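Local coordinates for BF1531-like N-terminal domain-containing protein (Bacteroides fragilis, PDB 3SLR) that is of unknown function but, in this N-terminal part of a longer protein, binds magnesium in a HAD-type phosphatase domain beside an FkbH-like domain and may hydrolyse ester bonds, at residues K223-L229 against I273-S279; Q262-K266 against E295-K299; L229-I233 against F333-N337. The contacts are given in a common frame with arbitrary orientation. Numbering follows the deposited sequence.

Interaction 1. Residues K223-L229 against I273-S279; sequences KCLILDL and IIIAVCS. With MG (magnesium ion), chain C; MG (magnesium ion), chain B.
Two strands, 224-227 and 274-279, run parallel, their axes 4.5 Å apart at closest and crossing at -26°. The register pairs C224 with I274, L225 with I275, I226 with A276 and L227 with V277. Hydrogen bonds run I274 N to K223 O (3.0 Å), L225 N to I274 O (2.9 Å), A276 N to L225 O (2.9 Å), L227 N to A276 O (2.8 Å) and C278 N to L227 O (2.9 Å). These are central strands of the four-stranded sheet of the phosphatase domain, a Rossmann-like HAD core. On the face of C224 and I226, the small A276 leaves a hollow beside I226 (m,t), whose CG1 lies 4.2 Å from A276 CB while its CG2 reaches C278 CB at 3.6 Å; helix 313-324 covers this face. On the other, under helix 255-270, I275 (m,m) fits between L225 and L227, its CD1 4.2 Å from L225 CB and its CG2 3.7 Å from L227 CD1. Past the strand, L229 (m,t) bends back, its CG 3.7 Å from V277 CG1. D228 (chi1 t) bridges two magnesium ions, OD1 2.4 Å from that of chain C and OD2 2.2 Å from that of chain B; OD2 also hydrogen-bonds to T232 OG1.

Interaction 2. Residues Q262-K266 against E295-K299; sequences QEWVK and EMVLK
A side-chain-to-backbone contact fastens the loop between helix 283-292 and strand 305-309 to the flank of helix 255-270. Residues 262-266 are regular helix, with K266 N bonded to Q262 O at 2.9 Å, whereas 295-299 is irregular: M296 and L298 are extended (psi 132° and 136°) and V297 between them is turned (phi/psi -82°/-49°). The nearest backbones are those of Q262 and V297, CA to CA 6.0 Å. Q262 points toward the loop and stretches out (chi1 m, chi2 t), so that its OE1 accepts two hydrogen bonds, from V297 N at 2.9 Å and from L298 N at 3.0 Å; the latter is the straighter, at 172° against 135°. The kink at V297 turns both amides onto one oxygen. The other end of the amide, NE2, donates to the backbone oxygen of I233, in the loop that follows the first strand of the HAD-like domain, and lies 3.7 Å from the SE atom of M296, a selenomethionine. The helix therefore joins two loops of the Rossmann-like fold through one glutamine. Apolar contacts flank the polar centre. L298 (m,t) sends CD1 to V265 CG1 at 3.7 Å, and its CD2 comes within 4.3 Å of K266 CB. V297 CG1 meets the aliphatic parts of two long side chains, K266 CD at 3.8 Å and E263 CG at 4.1 Å. V265 (chi1 t) also packs on L225 and L227 of the sheet, while M296 (m,m,m) and L298 both reach F290 of helix 283-292. Within the loop, K299 NZ donates to M296 O at 2.9 Å.

Interaction 3. Residues L229-I233 against F333-N337; sequences LDNTI and FLDDN. With MG (magnesium ion), chain B.
The loop after strand 224-227 meets the C-terminal end of strand 331-334 across a magnesium ion, and the rotamers of T232 and D336 set the junction. In 229-233 the chain curls back on itself: T232 N and I233 N both bond to L229 O, at 2.9 and 3.0 Å, and N231 takes up a left-handed conformation (phi/psi 65°/14°). The nearest CA atoms are those of T232 and D336, 5.6 Å apart. T232 (chi1 m) turns OG1 to D336 N, which donates to it at 3.2 Å, and the same hydroxyl also bonds to D228; its CG2 rests 3.7 Å from L334 O. D336 (chi1 p, +69°) swings its carboxylate over the loop, placing OD1 2.1 Å from the metal and OD2 3.5 Å from N231 CB. The ion is also held by D230 O at 2.3 Å, so D230 coordinates it with its backbone oxygen; that oxygen and D336 OD1, 3.0 Å apart, are brought together as metal ligands. The carboxylate of D230 (chi1 m) leads away, to W234 NE1 and V238 N. D335 (chi1 t) reaches the ion through water 3, which donates to its OD1 at 2.5 Å; OD1 also accepts from N337 N at 2.9 Å, closing an Asx turn, while OD2 forms a salt bridge with K313. N337 (chi1 t) caps helix 338-347. With D230 O and D336 OD1, an oxygen of D228 and three waters make six ligands, an arrangement matching the magnesium site of HAD phosphatases, with its DxDx(T/V) loop and paired aspartates.

How the interactions relate
Interactions 1 and 3 lie side by side, centres 10 Å apart, and meet where neighbouring strands 224-227 and 331-334 pair: I226 O to L334 N and D228 N to L334 O are both 2.9 Å. They share L229 and one magnesium ion, which gathers D228 from interaction 1 with D230 and D336 from interaction 3. Interaction 2 sits farther off, the M296 side chain about 12 Å from the nearest bound magnesium. It still touches both: V265 CG1 packs 3.9 Å from L227 CD1, and Q262 NE2 reaches I233 O at 2.7 Å. The sheet, its covering helix and the metal-binding loop are thus linked through adjoining contacts.

Interaction 1. Residues K223-L229 against I273-S279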
loop_
_atom_site.group_PDB
_atom_site.type_symbol
_atom_site.label_atom_id
_atom_site.label_comp_id
_atom_site.label_asym_id
_atom_site.label_seq_id
_atom_site.Cartn_x
_atom_site.Cartn_y
_atom_site.Cartn_z
ATOM N N LYS A 223 -2.905 -6.007 -12.299
ATOM C CA LYS A 223 -4.195 -6.136 -12.956
ATOM C C LYS A 223 -4.786 -7.528 -12.780
ATOM O O LYS A 223 -5.949 -7.756 -13.109
ATOM C CB LYS A 223 -4.048 -5.849 -14.454
ATOM C CG LYS A 223 -3.766 -4.389 -14.775
ATOM C CD LYS A 223 -3.567 -4.205 -16.273
ATOM C CE LYS A 223 -2.144 -3.800 -16.563
ATOM N NZ LYS A 223 -1.714 -2.644 -15.740
ATOM N N CYS A 224 -3.980 -8.454 -12.268
ATOM C CA CYS A 224 -4.365 -9.860 -12.246
ATOM C C CYS A 224 -3.749 -10.610 -11.073
ATOM O O CYS A 224 -2.570 -10.436 -10.764
ATOM C CB CYS A 224 -3.951 -10.527 -13.566
ATOM S SG CYS A 224 -4.111 -12.330 -13.630
ATOM N N LEU A 225 -4.570 -11.436 -10.424
ATOM C CA LEU A 225 -4.133 -12.313 -9.344
ATOM C C LEU A 225 -4.321 -13.775 -9.776
ATOM O O LEU A 225 -5.418 -14.172 -10.159
ATOM C CB LEU A 225 -4.947 -12.030 -8.071
ATOM C CG LEU A 225 -4.680 -12.951 -6.876
ATOM C CD1 LEU A 225 -3.238 -12.808 -6.407
ATOM C CD2 LEU A 225 -5.640 -12.693 -5.706
ATOM N N ILE A 226 -3.238 -14.554 -9.730
ATOM C CA ILE A 226 -3.266 -15.972 -10.090
ATOM C C ILE A 226 -3.148 -16.796 -8.824
ATOM O O ILE A 226 -2.226 -16.596 -8.033
ATOM C CB ILE A 226 -2.092 -16.342 -11.021
ATOM C CG1 ILE A 226 -2.123 -15.470 -12.265
ATOM C CG2 ILE A 226 -2.138 -17.841 -11.389
ATOM C CD1 ILE A 226 -0.816 -15.516 -13.060
ATOM N N LEU A 227 -4.083 -17.724 -8.639
ATOM C CA LEU A 227 -4.179 -18.485 -7.399
ATOM C C LEU A 227 -3.907 -19.971 -7.582
ATOM O O LEU A 227 -4.466 -20.608 -8.461
ATOM C CB LEU A 227 -5.585 -18.340 -6.813
ATOM C CG LEU A 227 -6.010 -16.914 -6.461
ATOM C CD1 LEU A 227 -7.526 -16.830 -6.292
ATOM C CD2 LEU A 227 -5.279 -16.426 -5.212
ATOM N N ASP A 228 -3.068 -20.525 -6.721
ATOM C CA ASP A 228 -3.048 -21.963 -6.533
ATOM C C ASP A 228 -4.332 -22.335 -5.766
ATOM O O ASP A 228 -4.990 -21.465 -5.208
ATOM C CB ASP A 228 -1.792 -22.352 -5.757
ATOM C CG ASP A 228 -1.790 -23.803 -5.346
ATOM O OD1 ASP A 228 -1.764 -24.670 -6.247
ATOM O OD2 ASP A 228 -1.811 -24.066 -4.128
ATOM N N LEU A 229 -4.711 -23.609 -5.761
ATOM C CA LEU A 229 -5.915 -24.025 -5.043
ATOM C C LEU A 229 -5.588 -24.693 -3.704
ATOM O O LEU A 229 -5.835 -24.123 -2.640
ATOM C CB LEU A 229 -6.778 -24.947 -5.918
ATOM C CG LEU A 229 -7.376 -24.338 -7.194
ATOM C CD1 LEU A 229 -8.134 -25.395 -8.015
ATOM C CD2 LEU A 229 -8.281 -23.140 -6.881
ATOM N N ILE A 273 -10.053 -6.568 -10.724
ATOM C CA ILE A 273 -8.860 -7.402 -10.815
ATOM C C ILE A 273 -9.237 -8.737 -11.455
ATOM O O ILE A 273 -10.215 -9.376 -11.056
ATOM C CB ILE A 273 -8.199 -7.623 -9.443
ATOM C CG1 ILE A 273 -7.753 -6.280 -8.843
ATOM C CG2 ILE A 273 -7.021 -8.609 -9.558
ATOM C CD1 ILE A 273 -6.792 -5.446 -9.750
ATOM N N ILE A 274 -8.491 -9.147 -12.477
ATOM C CA ILE A 274 -8.766 -10.424 -13.134
ATOM C C ILE A 274 -8.244 -11.557 -12.273
ATOM O O ILE A 274 -7.085 -11.531 -11.867
ATOM C CB ILE A 274 -8.070 -10.495 -14.513
ATOM C CG1 ILE A 274 -8.489 -9.301 -15.366
ATOM C CG2 ILE A 274 -8.401 -11.808 -15.214
ATOM C CD1 ILE A 274 -7.686 -9.171 -16.667
ATOM N N ILE A 275 -9.099 -12.530 -11.961
ATOM C CA ILE A 275 -8.658 -13.692 -11.193
ATOM C C ILE A 275 -8.443 -14.907 -12.084
ATOM O O ILE A 275 -9.287 -15.240 -12.914
ATOM C CB ILE A 275 -9.664 -14.078 -10.092
ATOM C CG1 ILE A 275 -10.164 -12.830 -9.356
ATOM C CG2 ILE A 275 -9.020 -15.074 -9.122
ATOM C CD1 ILE A 275 -9.082 -12.070 -8.600
ATOM N N ALA A 276 -7.311 -15.581 -11.901
ATOM C CA ALA A 276 -7.029 -16.793 -12.649
ATOM C C ALA A 276 -6.616 -17.894 -11.682
ATOM O O ALA A 276 -6.116 -17.606 -10.597
ATOM C CB ALA A 276 -5.915 -16.538 -13.666
ATOM N N VAL A 277 -6.821 -19.148 -12.079
ATOM C CA VAL A 277 -6.354 -20.276 -11.284
ATOM C C VAL A 277 -5.222 -20.988 -12.021
ATOM O O VAL A 277 -5.257 -21.125 -13.248
ATOM C CB VAL A 277 -7.523 -21.264 -10.954
ATOM C CG1 VAL A 277 -6.983 -22.606 -10.465
ATOM C CG2 VAL A 277 -8.462 -20.652 -9.911
ATOM N N CYS A 278 -4.208 -21.412 -11.272
ATOM C CA CYS A 278 -3.108 -22.195 -11.821
ATOM C C CYS A 278 -2.740 -23.278 -10.818
ATOM O O CYS A 278 -2.111 -23.012 -9.797
ATOM C CB CYS A 278 -1.887 -21.309 -12.124
ATOM S SG CYS A 278 -0.546 -22.201 -13.008
ATOM N N SER A 279 -3.165 -24.504 -11.110
ATOM C CA SER A 279 -3.145 -25.574 -10.126
ATOM C C SER A 279 -2.665 -26.899 -10.730
ATOM O O SER A 279 -2.969 -27.213 -11.881
ATOM C CB SER A 279 -4.552 -25.731 -9.534
ATOM O OG SER A 279 -4.658 -26.847 -8.657
HETATM MG MG MG C . -2.211 -27.049 -6.027
HETATM MG MG MG B . -0.844 -25.717 -2.999
HETATM O O HOH W 1 0.294 -27.306 -1.502
HETATM O O HOH W 2 -1.016 -27.550 -4.198
HETATM O O HOH W 3 1.019 -25.617 -4.471
HETATM O O HOH W 4 -2.384 -29.317 -5.836
HETATM O O HOH W 5 -0.579 -26.855 -7.485
#

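Interaction 2. Residues Q262-K266 against E295-K299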
loop_
_atom_site.group_PDB
_atom_site.type_symbol
_atom_site.label_atom_id
_atom_site.label_comp_id
_atom_site.label_asym_id
_atom_site.label_seq_id
_atom_site.Cartn_x
_atom_site.Cartn_y
_atom_site.Cartn_z
ATOM N N GLN A 262 -10.593 -15.820 0.974
ATOM C CA GLN A 262 -11.406 -15.812 -0.249
ATOM C C GLN A 262 -12.241 -14.540 -0.341
ATOM O O GLN A 262 -12.478 -14.036 -1.428
ATOM C CB GLN A 262 -12.330 -17.026 -0.321
ATOM C CG GLN A 262 -11.631 -18.311 -0.689
ATOM C CD GLN A 262 -12.608 -19.428 -0.991
ATOM O OE1 GLN A 262 -13.722 -19.187 -1.475
ATOM N NE2 GLN A 262 -12.191 -20.655 -0.724
ATOM N N GLU A 263 -12.680 -14.014 0.804
ATOM C CA GLU A 263 -13.444 -12.765 0.805
ATOM C C GLU A 263 -12.606 -11.572 0.318
ATOM O O GLU A 263 -13.125 -10.655 -0.313
ATOM C CB GLU A 263 -14.025 -12.496 2.202
ATOM C CG GLU A 263 -15.118 -13.487 2.558
ATOM C CD GLU A 263 -15.511 -13.457 4.027
ATOM O OE1 GLU A 263 -14.799 -12.818 4.838
ATOM O OE2 GLU A 263 -16.531 -14.101 4.368
ATOM N N TRP A 264 -11.319 -11.585 0.642
ATOM C CA TRP A 264 -10.385 -10.580 0.149
ATOM C C TRP A 264 -10.253 -10.708 -1.376
ATOM O O TRP A 264 -10.271 -9.713 -2.097
ATOM C CB TRP A 264 -9.028 -10.780 0.833
ATOM C CG TRP A 264 -7.956 -9.773 0.476
ATOM C CD1 TRP A 264 -7.849 -8.491 0.942
ATOM C CD2 TRP A 264 -6.835 -9.981 -0.388
ATOM N NE1 TRP A 264 -6.736 -7.888 0.407
ATOM C CE2 TRP A 264 -6.096 -8.777 -0.412
ATOM C CE3 TRP A 264 -6.388 -11.065 -1.153
ATOM C CZ2 TRP A 264 -4.930 -8.630 -1.160
ATOM C CZ3 TRP A 264 -5.226 -10.914 -1.898
ATOM C CH2 TRP A 264 -4.512 -9.703 -1.898
ATOM N N VAL A 265 -10.134 -11.938 -1.858
ATOM C CA VAL A 265 -10.012 -12.168 -3.302
ATOM C C VAL A 265 -11.275 -11.673 -4.006
ATOM O O VAL A 265 -11.211 -11.041 -5.068
ATOM C CB VAL A 265 -9.738 -13.636 -3.609
ATOM C CG1 VAL A 265 -9.754 -13.897 -5.136
ATOM C CG2 VAL A 265 -8.393 -14.045 -2.999
ATOM N N LYS A 266 -12.418 -11.953 -3.397
ATOM C CA LYS A 266 -13.703 -11.512 -3.920
ATOM C C LYS A 266 -13.749 -9.994 -4.080
ATOM O O LYS A 266 -14.275 -9.488 -5.074
ATOM C CB LYS A 266 -14.830 -11.980 -2.990
ATOM C CG LYS A 266 -16.223 -11.541 -3.432
ATOM C CD LYS A 266 -17.292 -12.121 -2.498
ATOM C CE LYS A 266 -18.676 -12.071 -3.131
ATOM N NZ LYS A 266 -19.482 -10.936 -2.613
ATOM N N GLU A 295 -19.902 -23.754 0.817
ATOM C CA GLU A 295 -19.110 -22.872 1.666
ATOM C C GLU A 295 -18.080 -22.072 0.890
ATOM O O GLU A 295 -17.452 -21.188 1.446
ATOM C CB GLU A 295 -18.410 -23.631 2.800
ATOM C CG GLU A 295 -19.270 -23.843 4.037
ATOM C CD GLU A 295 -19.890 -22.555 4.568
ATOM O OE1 GLU A 295 -19.154 -21.697 5.102
ATOM O OE2 GLU A 295 -21.120 -22.396 4.442
HETATM N N MSE A 296 -17.900 -22.381 -0.390
HETATM C CA MSE A 296 -16.993 -21.587 -1.213
HETATM C C MSE A 296 -17.505 -20.149 -1.330
HETATM O O MSE A 296 -18.684 -19.912 -1.605
HETATM C CB MSE A 296 -16.840 -22.206 -2.611
HETATM C CG MSE A 296 -16.094 -23.535 -2.628
HETATM SE SE MSE A 296 -14.183 -23.349 -2.305
HETATM C CE MSE A 296 -13.656 -22.456 -3.976
ATOM N N VAL A 297 -16.617 -19.186 -1.111
ATOM C CA VAL A 297 -16.942 -17.786 -1.371
ATOM C C VAL A 297 -16.751 -17.491 -2.853
ATOM O O VAL A 297 -17.628 -16.924 -3.509
ATOM C CB VAL A 297 -16.080 -16.834 -0.507
ATOM C CG1 VAL A 297 -16.356 -15.377 -0.857
ATOM C CG2 VAL A 297 -16.370 -17.073 0.966
ATOM N N LEU A 298 -15.602 -17.890 -3.381
ATOM C CA LEU A 298 -15.334 -17.775 -4.814
ATOM C C LEU A 298 -16.144 -18.805 -5.598
ATOM O O LEU A 298 -16.237 -19.962 -5.192
ATOM C CB LEU A 298 -13.838 -17.959 -5.080
ATOM C CG LEU A 298 -12.955 -16.905 -4.404
ATOM C CD1 LEU A 298 -11.477 -17.164 -4.657
ATOM C CD2 LEU A 298 -13.354 -15.526 -4.898
ATOM N N LYS A 299 -16.741 -18.376 -6.708
ATOM C CA LYS A 299 -17.463 -19.279 -7.607
ATOM C C LYS A 299 -16.760 -19.286 -8.966
ATOM O O LYS A 299 -15.897 -18.447 -9.230
ATOM C CB LYS A 299 -18.906 -18.811 -7.782
ATOM C CG LYS A 299 -19.666 -18.600 -6.481
ATOM C CD LYS A 299 -19.738 -19.857 -5.638
ATOM C CE LYS A 299 -20.532 -19.584 -4.361
ATOM N NZ LYS A 299 -20.705 -20.781 -3.505
#

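Interaction 3. Residues L229-I233 against F333-N337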
loop_
_atom_site.group_PDB
_atom_site.type_symbol
_atom_site.label_atom_id
_atom_site.label_comp_id
_atom_site.label_asym_id
_atom_site.label_seq_id
_atom_site.Cartn_x
_atom_site.Cartn_y
_atom_site.Cartn_z
ATOM N N LEU A 229 -4.711 -23.609 -5.761
ATOM C CA LEU A 229 -5.915 -24.025 -5.043
ATOM C C LEU A 229 -5.588 -24.693 -3.704
ATOM O O LEU A 229 -5.835 -24.123 -2.640
ATOM C CB LEU A 229 -6.778 -24.947 -5.918
ATOM C CG LEU A 229 -7.376 -24.338 -7.194
ATOM C CD1 LEU A 229 -8.134 -25.395 -8.015
ATOM C CD2 LEU A 229 -8.281 -23.140 -6.881
ATOM N N ASP A 230 -5.022 -25.895 -3.749
ATOM C CA ASP A 230 -4.829 -26.667 -2.515
ATOM C C ASP A 230 -3.945 -25.942 -1.494
ATOM O O ASP A 230 -2.793 -25.603 -1.775
ATOM C CB ASP A 230 -4.258 -28.058 -2.811
ATOM C CG ASP A 230 -5.252 -28.972 -3.518
ATOM O OD1 ASP A 230 -6.477 -28.932 -3.227
ATOM O OD2 ASP A 230 -4.795 -29.767 -4.365
ATOM N N ASN A 231 -4.492 -25.725 -0.304
ATOM C CA ASN A 231 -3.776 -25.060 0.774
ATOM C C ASN A 231 -3.432 -23.602 0.475
ATOM O O ASN A 231 -2.643 -22.985 1.181
ATOM C CB ASN A 231 -2.545 -25.863 1.200
ATOM C CG ASN A 231 -2.925 -27.170 1.878
ATOM O OD1 ASN A 231 -3.827 -27.207 2.729
ATOM N ND2 ASN A 231 -2.257 -28.253 1.494
ATOM N N THR A 232 -4.060 -23.057 -0.561
ATOM C CA THR A 232 -3.942 -21.637 -0.859
ATOM C C THR A 232 -5.288 -20.952 -0.650
ATOM O O THR A 232 -5.391 -20.046 0.190
ATOM C CB THR A 232 -3.358 -21.387 -2.284
ATOM O OG1 THR A 232 -2.035 -21.925 -2.339
ATOM C CG2 THR A 232 -3.270 -19.901 -2.583
ATOM N N ILE A 233 -6.328 -21.402 -1.354
ATOM C CA ILE A 233 -7.674 -20.861 -1.111
ATOM C C ILE A 233 -8.600 -21.773 -0.284
ATOM O O ILE A 233 -9.696 -21.374 0.086
ATOM C CB ILE A 233 -8.384 -20.390 -2.401
ATOM C CG1 ILE A 233 -8.793 -21.584 -3.281
ATOM C CG2 ILE A 233 -7.498 -19.399 -3.153
ATOM C CD1 ILE A 233 -9.838 -21.233 -4.327
ATOM N N PHE A 333 1.162 -13.857 -8.317
ATOM C CA PHE A 333 0.922 -15.292 -8.192
ATOM C C PHE A 333 1.062 -15.744 -6.743
ATOM O O PHE A 333 2.111 -15.534 -6.127
ATOM C CB PHE A 333 1.910 -16.049 -9.095
ATOM C CG PHE A 333 1.904 -17.553 -8.905
ATOM C CD1 PHE A 333 0.749 -18.292 -9.105
ATOM C CD2 PHE A 333 3.079 -18.221 -8.573
ATOM C CE1 PHE A 333 0.756 -19.674 -8.954
ATOM C CE2 PHE A 333 3.091 -19.600 -8.421
ATOM C CZ PHE A 333 1.935 -20.324 -8.608
ATOM N N LEU A 334 0.001 -16.355 -6.213
ATOM C CA LEU A 334 -0.024 -16.867 -4.837
ATOM C C LEU A 334 -0.068 -18.392 -4.790
ATOM O O LEU A 334 -0.990 -19.013 -5.321
ATOM C CB LEU A 334 -1.227 -16.303 -4.082
ATOM C CG LEU A 334 -1.263 -14.777 -3.931
ATOM C CD1 LEU A 334 -2.547 -14.367 -3.203
ATOM C CD2 LEU A 334 -0.048 -14.285 -3.179
ATOM N N ASP A 335 0.926 -18.983 -4.129
ATOM C CA ASP A 335 1.049 -20.435 -4.031
ATOM C C ASP A 335 1.727 -20.784 -2.702
ATOM O O ASP A 335 2.730 -20.184 -2.332
ATOM C CB ASP A 335 1.862 -20.964 -5.230
ATOM C CG ASP A 335 1.733 -22.467 -5.414
ATOM O OD1 ASP A 335 1.804 -23.203 -4.402
ATOM O OD2 ASP A 335 1.572 -22.913 -6.578
ATOM N N ASP A 336 1.154 -21.731 -1.965
ATOM C CA ASP A 336 1.655 -22.104 -0.642
ATOM C C ASP A 336 2.934 -22.939 -0.728
ATOM O O ASP A 336 3.625 -23.122 0.266
ATOM C CB ASP A 336 0.590 -22.925 0.104
ATOM C CG ASP A 336 0.393 -24.278 -0.522
ATOM O OD1 ASP A 336 -0.099 -24.291 -1.659
ATOM O OD2 ASP A 336 0.764 -25.318 0.076
ATOM N N ASN A 337 3.234 -23.460 -1.911
ATOM C CA ASN A 337 4.400 -24.328 -2.102
ATOM C C ASN A 337 5.643 -23.529 -2.519
ATOM O O ASN A 337 5.650 -22.928 -3.588
ATOM C CB ASN A 337 4.080 -25.360 -3.186
ATOM C CG ASN A 337 5.125 -26.454 -3.283
ATOM O OD1 ASN A 337 6.325 -26.196 -3.207
ATOM N ND2 ASN A 337 4.665 -27.695 -3.452
HETATM MG MG MG B . -0.844 -25.717 -2.999
HETATM O O HOH W 3 1.019 -25.617 -4.471
HETATM O O HOH W 1 0.294 -27.306 -1.502
HETATM O O HOH W 2 -1.016 -27.550 -4.198
#